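Long-range contact in 7,8-dihydro-6-hydroxymethylpterin pyrophosphokinase-dihydropteroate synthase (Plasmodium falciparum, PDB 6JWS), which probably catalyses two consecutive steps of folate synthesis, pyrophosphorylating 6-hydroxymethyl-7,8-dihydropterin with ATP and then joining the product to 4-aminobenzoate to give 7,8-dihydropteroate: residues 210-224 with 312-324. The protein carries 1 engineered substitution. Numbering follows the deposited sequence.
Sequences DILFFNDFTIFMKNI and NIEFLSIPHVYTT. With MG (magnesium ion), chain K; ATP (adenosine-5'-triphosphate), chain J.
With chi1 at 71°, Phe-315 has CG between its backbone N and carbonyl carbon, which brings CD2 within 3.7 Å of Phe-220 CZ. Phe-220 swings in from strand 219-221 with CG anti to its backbone N (chi1 -157°); the planes lie 30° apart and the rings are laterally displaced, so little of one lies over the other. Strand 219-221 pairs antiparallel with 316-318 in a two-stranded sheet that forms part of the ATP pocket of the HPPK domain; Phe-315 sits in the loop leading into 316-318. Paired backbone hydrogen bonds join Ile-219 to Ile-318 and Met-221 to Leu-316.

Adenine is read by backbone from both segments: Ile-211 N donates almost straight to ATP N1 (3.1 Å), Ser-317 N donates to N7 (2.7 Å), and N6 gives its protons to the carbonyl oxygens of Ile-211 and Ser-317. Phe-315 lays one ring face over ATP C8. Near the N6 amino group, Ile-318 CD1 touches Ile-211 CG2 at 3.6 Å.

The cis peptide before Pro-319 leads the chain to His-320, whose N bonds Leu-212 O. Its ring presents an edge to the gamma-phosphate, with NE2 3.0 Å from ATP O1G. Asp-210 and Asp-208 both bind the magnesium ion, Asp-210 through OD1 at 2.3 Å.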
ATOM      1  N   ASP B 210      25.921   4.392 -33.191  1.00 29.59           N
ATOM      2  CA  ASP B 210      26.293   3.110 -33.767  1.00 28.23           C
ATOM      3  C   ASP B 210      25.222   2.699 -34.754  1.00 26.84           C
ATOM      4  O   ASP B 210      24.081   3.110 -34.599  1.00 26.98           O
ATOM      5  CB  ASP B 210      26.378   2.019 -32.700  1.00 29.10           C
ATOM      6  CG  ASP B 210      27.523   2.259 -31.738  1.00 31.57           C
ATOM      7  OD1 ASP B 210      28.564   2.748 -32.203  1.00 33.25           O
ATOM      8  OD2 ASP B 210      27.361   1.968 -30.533  1.00 33.21           O
ATOM      9  N   ILE B 211      25.597   1.900 -35.760  1.00 25.62           N
ATOM     10  CA  ILE B 211      24.590   1.336 -36.637  1.00 25.40           C
ATOM     11  C   ILE B 211      24.366  -0.096 -36.187  1.00 26.30           C
ATOM     12  O   ILE B 211      25.310  -0.868 -36.160  1.00 29.13           O
ATOM     13  CB  ILE B 211      25.001   1.392 -38.118  1.00 25.31           C
ATOM     14  CG1 ILE B 211      25.460   2.793 -38.535  1.00 24.90           C
ATOM     15  CG2 ILE B 211      23.873   0.865 -38.998  1.00 22.36           C
ATOM     16  CD1 ILE B 211      25.877   2.875 -39.991  1.00 24.69           C
ATOM     17  N   LEU B 212      23.133  -0.428 -35.802  1.00 25.00           N
ATOM     18  CA  LEU B 212      22.876  -1.758 -35.285  1.00 24.35           C
ATOM     19  C   LEU B 212      22.447  -2.656 -36.437  1.00 24.25           C
ATOM     20  O   LEU B 212      22.853  -3.802 -36.528  1.00 24.62           O
ATOM     21  CB  LEU B 212      21.804  -1.689 -34.190  1.00 24.44           C
ATOM     22  CG  LEU B 212      22.148  -0.843 -32.959  1.00 26.01           C
ATOM     23  CD1 LEU B 212      20.918  -0.656 -32.067  1.00 22.79           C
ATOM     24  CD2 LEU B 212      23.308  -1.444 -32.165  1.00 22.32           C
ATOM     25  N   PHE B 213      21.576  -2.141 -37.297  1.00 24.22           N
ATOM     26  CA  PHE B 213      21.100  -2.931 -38.409  1.00 23.78           C
ATOM     27  C   PHE B 213      21.002  -2.023 -39.622  1.00 25.18           C
ATOM     28  O   PHE B 213      20.849  -0.812 -39.488  1.00 24.95           O
ATOM     29  CB  PHE B 213      19.722  -3.524 -38.115  1.00 23.76           C
ATOM     30  CG  PHE B 213      19.674  -4.565 -37.026  1.00 26.20           C
ATOM     31  CD1 PHE B 213      20.222  -5.826 -37.220  1.00 25.91           C
ATOM     32  CD2 PHE B 213      19.054  -4.290 -35.808  1.00 24.77           C
ATOM     33  CE1 PHE B 213      20.157  -6.791 -36.218  1.00 25.85           C
ATOM     34  CE2 PHE B 213      18.988  -5.255 -34.812  1.00 25.46           C
ATOM     35  CZ  PHE B 213      19.542  -6.504 -35.016  1.00 26.58           C
ATOM     36  N   PHE B 214      21.089  -2.634 -40.799  1.00 25.63           N
ATOM     37  CA  PHE B 214      20.894  -1.929 -42.056  1.00 27.14           C
ATOM     38  C   PHE B 214      20.303  -2.933 -43.037  1.00 27.64           C
ATOM     39  O   PHE B 214      20.989  -3.845 -43.499  1.00 28.71           O
ATOM     40  CB  PHE B 214      22.216  -1.328 -42.542  1.00 27.14           C
ATOM     41  CG  PHE B 214      22.074  -0.280 -43.617  1.00 27.15           C
ATOM     42  CD1 PHE B 214      21.569  -0.601 -44.867  1.00 25.16           C
ATOM     43  CD2 PHE B 214      22.469   1.027 -43.379  1.00 25.92           C
ATOM     44  CE1 PHE B 214      21.435   0.371 -45.846  1.00 24.23           C
ATOM     45  CE2 PHE B 214      22.341   1.993 -44.363  1.00 26.06           C
ATOM     46  CZ  PHE B 214      21.831   1.660 -45.596  1.00 24.80           C
ATOM     47  N   ASN B 215      19.009  -2.782 -43.304  1.00 28.33           N
ATOM     48  CA  ASN B 215      18.285  -3.799 -44.038  1.00 30.52           C
ATOM     49  C   ASN B 215      18.605  -5.147 -43.399  1.00 32.47           C
ATOM     50  O   ASN B 215      18.843  -5.212 -42.187  1.00 30.06           O
ATOM     51  CB  ASN B 215      18.524  -3.669 -45.545  1.00 32.57           C
ATOM     52  CG  ASN B 215      18.004  -2.350 -46.088  1.00 36.17           C
ATOM     53  OD1 ASN B 215      17.105  -1.737 -45.501  1.00 34.89           O
ATOM     54  ND2 ASN B 215      18.574  -1.890 -47.193  1.00 35.66           N
ATOM     55  N   ASP B 216      18.630  -6.197 -44.232  1.00 31.92           N
ATOM     56  CA  ASP B 216      18.900  -7.552 -43.777  1.00 32.17           C
ATOM     57  C   ASP B 216      20.364  -7.918 -44.030  1.00 31.31           C
ATOM     58  O   ASP B 216      20.703  -9.095 -44.066  1.00 32.46           O
ATOM     59  CB  ASP B 216      17.973  -8.540 -44.484  1.00 33.21           C
ATOM     60  CG  ASP B 216      18.167  -8.536 -45.994  1.00 36.36           C
ATOM     61  OD1 ASP B 216      18.953  -7.697 -46.494  1.00 36.73           O
ATOM     62  OD2 ASP B 216      17.547  -9.380 -46.662  1.00 39.27           O
ATOM     63  N   PHE B 217      21.231  -6.911 -44.189  1.00 30.96           N
ATOM     64  CA  PHE B 217      22.616  -7.149 -44.579  1.00 31.40           C
ATOM     65  C   PHE B 217      23.402  -7.799 -43.439  1.00 35.66           C
ATOM     66  O   PHE B 217      23.175  -7.509 -42.261  1.00 35.98           O
ATOM     67  CB  PHE B 217      23.331  -5.847 -44.966  1.00 28.02           C
ATOM     68  CG  PHE B 217      22.764  -5.089 -46.144  1.00 26.01           C
ATOM     69  CD1 PHE B 217      21.827  -5.663 -46.989  1.00 25.82           C
ATOM     70  CD2 PHE B 217      23.198  -3.802 -46.421  1.00 26.25           C
ATOM     71  CE1 PHE B 217      21.293  -4.951 -48.052  1.00 27.18           C
ATOM     72  CE2 PHE B 217      22.668  -3.090 -47.489  1.00 27.60           C
ATOM     73  CZ  PHE B 217      21.719  -3.668 -48.303  1.00 26.90           C
ATOM     74  N   THR B 218      24.361  -8.647 -43.824  1.00 37.36           N
ATOM     75  CA  THR B 218      25.362  -9.197 -42.927  1.00 36.41           C
ATOM     76  C   THR B 218      26.737  -8.828 -43.477  1.00 39.40           C
ATOM     77  O   THR B 218      27.172  -9.388 -44.481  1.00 41.27           O
ATOM     78  CB  THR B 218      25.239 -10.723 -42.859  1.00 36.03           C
ATOM     79  OG1 THR B 218      23.887 -11.105 -42.615  1.00 32.10           O
ATOM     80  CG2 THR B 218      26.150 -11.341 -41.819  1.00 39.34           C
ATOM     81  N   ILE B 219      27.416  -7.896 -42.801  1.00 37.77           N
ATOM     82  CA  ILE B 219      28.652  -7.307 -43.290  1.00 37.72           C
ATOM     83  C   ILE B 219      29.694  -7.326 -42.174  1.00 40.88           C
ATOM     84  O   ILE B 219      29.364  -7.052 -41.021  1.00 40.55           O
ATOM     85  CB  ILE B 219      28.381  -5.864 -43.767  1.00 36.15           C
ATOM     86  CG1 ILE B 219      27.604  -5.855 -45.084  1.00 36.15           C
ATOM     87  CG2 ILE B 219      29.662  -5.043 -43.843  1.00 32.81           C
ATOM     88  CD1 ILE B 219      26.715  -4.653 -45.254  1.00 37.98           C
ATOM     89  N   PHE B 220      30.948  -7.656 -42.535  1.00 41.21           N
ATOM     90  CA  PHE B 220      32.110  -7.396 -41.697  1.00 41.36           C
ATOM     91  C   PHE B 220      33.287  -7.014 -42.593  1.00 45.06           C
ATOM     92  O   PHE B 220      33.804  -7.853 -43.326  1.00 45.64           O
ATOM     93  CB  PHE B 220      32.429  -8.578 -40.768  1.00 38.26           C
ATOM     94  CG  PHE B 220      33.232  -8.207 -39.540  1.00 35.95           C
ATOM     95  CD1 PHE B 220      34.609  -8.048 -39.602  1.00 34.44           C
ATOM     96  CD2 PHE B 220      32.604  -7.989 -38.316  1.00 34.35           C
ATOM     97  CE1 PHE B 220      35.337  -7.683 -38.473  1.00 36.12           C
ATOM     98  CE2 PHE B 220      33.328  -7.624 -37.190  1.00 32.90           C
ATOM     99  CZ  PHE B 220      34.697  -7.473 -37.267  1.00 35.08           C
ATOM    100  N   MET B 221      33.694  -5.741 -42.529  1.00 45.56           N
ATOM    101  CA  MET B 221      34.755  -5.220 -43.378  1.00 49.02           C
ATOM    102  C   MET B 221      35.944  -4.870 -42.491  1.00 52.54           C
ATOM    103  O   MET B 221      35.855  -3.940 -41.694  1.00 51.24           O
ATOM    104  CB  MET B 221      34.286  -3.972 -44.134  1.00 48.87           C
ATOM    105  CG  MET B 221      33.390  -4.283 -45.323  1.00 50.74           C
ATOM    106  SD  MET B 221      32.780  -2.806 -46.214  1.00 61.50           S
ATOM    107  CE  MET B 221      34.305  -1.919 -46.540  1.00 54.59           C
ATOM    108  N   LYS B 222      37.050  -5.611 -42.665  1.00 57.63           N
ATOM    109  CA  LYS B 222      38.056  -5.786 -41.625  1.00 59.80           C
ATOM    110  C   LYS B 222      39.021  -4.605 -41.544  1.00 61.65           C
ATOM    111  O   LYS B 222      39.454  -4.244 -40.448  1.00 65.80           O
ATOM    112  CB  LYS B 222      38.794  -7.119 -41.780  1.00 64.25           C
ATOM    113  CG  LYS B 222      38.164  -8.298 -41.046  1.00 64.63           C
ATOM    114  CD  LYS B 222      38.884  -9.617 -41.261  1.00 67.07           C
ATOM    115  CE  LYS B 222      38.649 -10.201 -42.640  1.00 72.02           C
ATOM    116  NZ  LYS B 222      39.034 -11.631 -42.709  1.00 70.97           N
ATOM    117  N   ASN B 223      39.384  -4.025 -42.691  1.00 58.92           N
ATOM    118  CA  ASN B 223      40.305  -2.899 -42.664  1.00 64.36           C
ATOM    119  C   ASN B 223      39.883  -1.839 -43.674  1.00 68.81           C
ATOM    120  O   ASN B 223      39.697  -2.126 -44.857  1.00 72.35           O
ATOM    121  CB  ASN B 223      41.780  -3.307 -42.758  1.00 68.68           C
ATOM    122  CG  ASN B 223      42.531  -3.079 -41.460  1.00 72.82           C
ATOM    123  OD1 ASN B 223      43.732  -3.322 -41.383  1.00 68.99           O
ATOM    124  ND2 ASN B 223      41.839  -2.604 -40.434  1.00 74.60           N
ATOM    125  N   ILE B 224      39.748  -0.614 -43.158  1.00 68.05           N
ATOM    126  CA  ILE B 224      39.154   0.499 -43.874  1.00 65.85           C
ATOM    127  C   ILE B 224      40.024   1.730 -43.640  1.00 67.69           C
ATOM    128  O   ILE B 224      40.194   2.185 -42.503  1.00 63.07           O
ATOM    129  CB  ILE B 224      37.678   0.712 -43.459  1.00 64.72           C
ATOM    130  CG1 ILE B 224      36.806  -0.504 -43.801  1.00 64.11           C
ATOM    131  CG2 ILE B 224      37.116   1.993 -44.068  1.00 63.01           C
ATOM    132  CD1 ILE B 224      35.387  -0.438 -43.267  1.00 65.54           C
ATOM    133  N   ASN B 312      38.931   7.259 -37.894  1.00 83.59           N
ATOM    134  CA  ASN B 312      37.870   6.918 -36.957  1.00 74.20           C
ATOM    135  C   ASN B 312      37.136   5.644 -37.370  1.00 67.65           C
ATOM    136  O   ASN B 312      36.604   4.948 -36.512  1.00 70.12           O
ATOM    137  CB  ASN B 312      36.926   8.096 -36.689  1.00 72.41           C
ATOM    138  CG  ASN B 312      37.472   9.064 -35.660  1.00 73.44           C
ATOM    139  OD1 ASN B 312      38.237   8.679 -34.775  1.00 72.40           O
ATOM    140  ND2 ASN B 312      37.081  10.325 -35.761  1.00 70.94           N
ATOM    141  N   ILE B 313      37.124   5.344 -38.674  1.00 58.95           N
ATOM    142  CA  ILE B 313      36.411   4.188 -39.189  1.00 54.12           C
ATOM    143  C   ILE B 313      37.423   3.099 -39.532  1.00 57.08           C
ATOM    144  O   ILE B 313      38.005   3.089 -40.613  1.00 60.26           O
ATOM    145  CB  ILE B 313      35.530   4.564 -40.396  1.00 52.02           C
ATOM    146  CG1 ILE B 313      34.569   5.705 -40.059  1.00 52.60           C
ATOM    147  CG2 ILE B 313      34.789   3.342 -40.920  1.00 52.98           C
ATOM    148  CD1 ILE B 313      33.683   6.122 -41.210  1.00 52.78           C
ATOM    149  N   GLU B 314      37.604   2.173 -38.589  1.00 61.58           N
ATOM    150  CA  GLU B 314      38.592   1.117 -38.712  1.00 59.75           C
ATOM    151  C   GLU B 314      37.963  -0.097 -39.387  1.00 56.01           C
ATOM    152  O   GLU B 314      38.644  -0.817 -40.107  1.00 54.98           O
ATOM    153  CB  GLU B 314      39.172   0.762 -37.339  1.00 69.09           C
ATOM    154  CG  GLU B 314      39.848   1.936 -36.645  1.00 76.44           C
ATOM    155  CD  GLU B 314      41.036   1.589 -35.762  1.00 83.15           C
ATOM    156  OE1 GLU B 314      40.989   0.534 -35.095  1.00 88.41           O
ATOM    157  OE2 GLU B 314      42.012   2.372 -35.749  1.00 85.59           O
ATOM    158  N   PHE B 315      36.669  -0.327 -39.130  1.00 49.94           N
ATOM    159  CA  PHE B 315      35.961  -1.459 -39.709  1.00 44.52           C
ATOM    160  C   PHE B 315      34.459  -1.190 -39.667  1.00 42.00           C
ATOM    161  O   PHE B 315      34.021  -0.242 -39.024  1.00 41.14           O
ATOM    162  CB  PHE B 315      36.361  -2.772 -39.022  1.00 40.79           C
ATOM    163  CG  PHE B 315      35.857  -2.946 -37.610  1.00 38.45           C
ATOM    164  CD1 PHE B 315      36.484  -2.319 -36.544  1.00 36.91           C
ATOM    165  CD2 PHE B 315      34.744  -3.735 -37.346  1.00 37.39           C
ATOM    166  CE1 PHE B 315      36.014  -2.482 -35.247  1.00 36.23           C
ATOM    167  CE2 PHE B 315      34.275  -3.898 -36.048  1.00 34.59           C
ATOM    168  CZ  PHE B 315      34.910  -3.272 -34.999  1.00 33.74           C
ATOM    169  N   LEU B 316      33.688  -2.015 -40.384  1.00 38.54           N
ATOM    170  CA  LEU B 316      32.242  -1.938 -40.344  1.00 36.98           C
ATOM    171  C   LEU B 316      31.653  -3.307 -40.017  1.00 34.71           C
ATOM    172  O   LEU B 316      31.855  -4.264 -40.759  1.00 33.29           O
ATOM    173  CB  LEU B 316      31.706  -1.433 -41.688  1.00 38.46           C
ATOM    174  CG  LEU B 316      30.192  -1.206 -41.721  1.00 37.04           C
ATOM    175  CD1 LEU B 316      29.790  -0.089 -40.763  1.00 34.44           C
ATOM    176  CD2 LEU B 316      29.704  -0.910 -43.134  1.00 38.25           C
ATOM    177  N   SER B 317      30.868  -3.366 -38.934  1.00 33.18           N
ATOM    178  CA  SER B 317      30.157  -4.586 -38.587  1.00 30.84           C
ATOM    179  C   SER B 317      28.650  -4.338 -38.622  1.00 28.83           C
ATOM    180  O   SER B 317      28.131  -3.535 -37.848  1.00 30.56           O
ATOM    181  CB  SER B 317      30.603  -5.114 -37.240  1.00 28.95           C
ATOM    182  OG  SER B 317      30.006  -6.384 -36.990  1.00 28.63           O
ATOM    183  N   ILE B 318      27.956  -5.033 -39.523  1.00 27.62           N
ATOM    184  CA  ILE B 318      26.505  -5.037 -39.523  1.00 28.14           C
ATOM    185  C   ILE B 318      26.031  -6.482 -39.475  1.00 27.68           C
ATOM    186  O   ILE B 318      26.348  -7.255 -40.372  1.00 29.56           O
ATOM    187  CB  ILE B 318      25.906  -4.308 -40.744  1.00 28.18           C
ATOM    188  CG1 ILE B 318      26.495  -2.911 -40.962  1.00 26.74           C
ATOM    189  CG2 ILE B 318      24.381  -4.296 -40.663  1.00 28.78           C
ATOM    190  CD1 ILE B 318      25.903  -1.833 -40.102  1.00 28.67           C
ATOM    191  N   PRO B 319      25.200  -6.888 -38.488  1.00 27.14           N
ATOM    192  CA  PRO B 319      24.824  -6.039 -37.358  1.00 25.46           C
ATOM    193  C   PRO B 319      26.008  -5.622 -36.493  1.00 26.37           C
ATOM    194  O   PRO B 319      27.071  -6.232 -36.538  1.00 29.11           O
ATOM    195  CB  PRO B 319      23.907  -6.963 -36.549  1.00 24.46           C
ATOM    196  CG  PRO B 319      23.307  -7.875 -37.581  1.00 25.85           C
ATOM    197  CD  PRO B 319      24.473  -8.169 -38.498  1.00 27.39           C
ATOM    198  N   HIS B 320      25.818  -4.563 -35.706  1.00 25.19           N
ATOM    199  CA  HIS B 320      26.843  -4.143 -34.767  1.00 25.69           C
ATOM    200  C   HIS B 320      27.308  -5.353 -33.951  1.00 26.29           C
ATOM    201  O   HIS B 320      26.535  -6.274 -33.677  1.00 25.60           O
ATOM    202  CB  HIS B 320      26.340  -2.964 -33.932  1.00 23.82           C
ATOM    203  CG  HIS B 320      27.365  -2.344 -33.051  1.00 22.53           C
ATOM    204  ND1 HIS B 320      27.671  -2.854 -31.803  1.00 23.77           N
ATOM    205  CD2 HIS B 320      28.138  -1.249 -33.213  1.00 22.39           C
ATOM    206  CE1 HIS B 320      28.588  -2.093 -31.229  1.00 22.21           C
ATOM    207  NE2 HIS B 320      28.890  -1.107 -32.069  1.00 21.81           N
ATOM    208  N   VAL B 321      28.596  -5.339 -33.596  1.00 28.81           N
ATOM    209  CA  VAL B 321      29.264  -6.431 -32.897  1.00 30.36           C
ATOM    210  C   VAL B 321      28.512  -6.728 -31.598  1.00 31.47           C
ATOM    211  O   VAL B 321      28.413  -7.877 -31.179  1.00 33.02           O
ATOM    212  CB  VAL B 321      30.748  -6.072 -32.631  1.00 29.33           C
ATOM    213  CG1 VAL B 321      31.424  -7.010 -31.648  1.00 28.58           C
ATOM    214  CG2 VAL B 321      31.561  -5.994 -33.913  1.00 29.64           C
ATOM    215  N   TYR B 322      27.942  -5.688 -30.983  1.00 30.92           N
ATOM    216  CA  TYR B 322      27.495  -5.819 -29.608  1.00 31.69           C
ATOM    217  C   TYR B 322      25.993  -6.080 -29.492  1.00 29.06           C
ATOM    218  O   TYR B 322      25.496  -6.252 -28.387  1.00 29.12           O
ATOM    219  CB  TYR B 322      28.047  -4.665 -28.767  1.00 31.91           C
ATOM    220  CG  TYR B 322      29.475  -4.882 -28.321  1.00 32.72           C
ATOM    221  CD1 TYR B 322      29.751  -5.544 -27.135  1.00 33.38           C
ATOM    222  CD2 TYR B 322      30.549  -4.450 -29.090  1.00 33.47           C
ATOM    223  CE1 TYR B 322      31.054  -5.758 -26.713  1.00 37.91           C
ATOM    224  CE2 TYR B 322      31.863  -4.668 -28.690  1.00 35.47           C
ATOM    225  CZ  TYR B 322      32.113  -5.321 -27.493  1.00 36.35           C
ATOM    226  OH  TYR B 322      33.384  -5.535 -27.057  1.00 34.37           O
ATOM    227  N   THR B 323      25.297  -6.199 -30.627  1.00 29.69           N
ATOM    228  CA  THR B 323      23.839  -6.220 -30.674  1.00 31.34           C
ATOM    229  C   THR B 323      23.225  -7.198 -29.669  1.00 33.73           C
ATOM    230  O   THR B 323      22.213  -6.895 -29.048  1.00 36.12           O
ATOM    231  CB  THR B 323      23.348  -6.492 -32.097  1.00 30.12           C
ATOM    232  OG1 THR B 323      24.020  -5.542 -32.922  1.00 30.33           O
ATOM    233  CG2 THR B 323      21.851  -6.330 -32.248  1.00 30.33           C
ATOM    234  N   THR B 324      23.857  -8.356 -29.509  1.00 36.34           N
ATOM    235  CA  THR B 324      23.342  -9.504 -28.781  1.00 38.62           C
ATOM    236  C   THR B 324      24.058  -9.620 -27.438  1.00 40.02           C
ATOM    237  O   THR B 324      23.660 -10.396 -26.568  1.00 40.91           O
ATOM    238  CB  THR B 324      23.559 -10.741 -29.662  1.00 38.76           C
ATOM    239  OG1 THR B 324      22.333 -10.841 -30.378  1.00 44.96           O
ATOM    240  CG2 THR B 324      23.868 -12.020 -28.919  1.00 43.11           C
TER
HETATM  241 MG    MG K 803      30.401   3.063 -30.847  1.00 25.52          MG
HETATM  242  PG  ATP J 802      31.724   0.321 -31.553  1.00 96.31           P
HETATM  243  O1G ATP J 802      31.086  -0.064 -30.230  1.00 95.12           O
HETATM  244  O2G ATP J 802      32.131  -0.885 -32.383  1.00 81.77           O
HETATM  245  O3G ATP J 802      30.863   1.294 -32.331  1.00 81.21           O
HETATM  246  PB  ATP J 802      33.738   1.778 -29.865  1.00 77.43           P
HETATM  247  O1B ATP J 802      35.220   1.815 -30.011  1.00 82.66           O
HETATM  248  O2B ATP J 802      33.135   1.211 -28.617  1.00 81.12           O
HETATM  249  O3B ATP J 802      33.118   1.073 -31.167  1.00 82.61           O
HETATM  250  PA  ATP J 802      33.077   4.247 -31.296  1.00 88.18           P
HETATM  251  O1A ATP J 802      31.665   4.232 -31.794  1.00 87.24           O
HETATM  252  O2A ATP J 802      33.687   5.564 -30.940  1.00 88.54           O
HETATM  253  O3A ATP J 802      33.183   3.267 -30.033  1.00 79.63           O
HETATM  254  O5' ATP J 802      34.028   3.491 -32.347  1.00 75.90           O
HETATM  255  C5' ATP J 802      33.416   2.898 -33.522  1.00 66.62           C
HETATM  256  C4' ATP J 802      34.435   2.055 -34.243  1.00 58.58           C
HETATM  257  O4' ATP J 802      33.863   0.763 -34.579  1.00 49.98           O
HETATM  258  C3' ATP J 802      34.937   2.642 -35.567  1.00 55.61           C
HETATM  259  O3' ATP J 802      36.309   2.302 -35.727  1.00 58.21           O
HETATM  260  C2' ATP J 802      33.985   2.006 -36.585  1.00 50.80           C
HETATM  261  O2' ATP J 802      34.512   1.834 -37.880  1.00 55.43           O
HETATM  262  C1' ATP J 802      33.764   0.625 -35.982  1.00 45.08           C
HETATM  263  N9  ATP J 802      32.462   0.051 -36.328  1.00 38.10           N
HETATM  264  C8  ATP J 802      32.249  -1.196 -36.856  1.00 37.18           C
HETATM  265  N7  ATP J 802      30.977  -1.445 -37.065  1.00 35.78           N
HETATM  266  C5  ATP J 802      30.321  -0.305 -36.619  1.00 32.54           C
HETATM  267  C6  ATP J 802      28.956   0.035 -36.557  1.00 29.74           C
HETATM  268  N6  ATP J 802      27.988  -0.773 -36.972  1.00 25.12           N
HETATM  269  N1  ATP J 802      28.636   1.258 -36.061  1.00 30.50           N
HETATM  270  C2  ATP J 802      29.625   2.066 -35.653  1.00 30.01           C
HETATM  271  N3  ATP J 802      30.939   1.846 -35.662  1.00 32.46           N
HETATM  272  C4  ATP J 802      31.226   0.628 -36.165  1.00 33.68           C
HETATM  273  O   HOH W   1      29.594   1.763 -29.147  1.00 49.84           O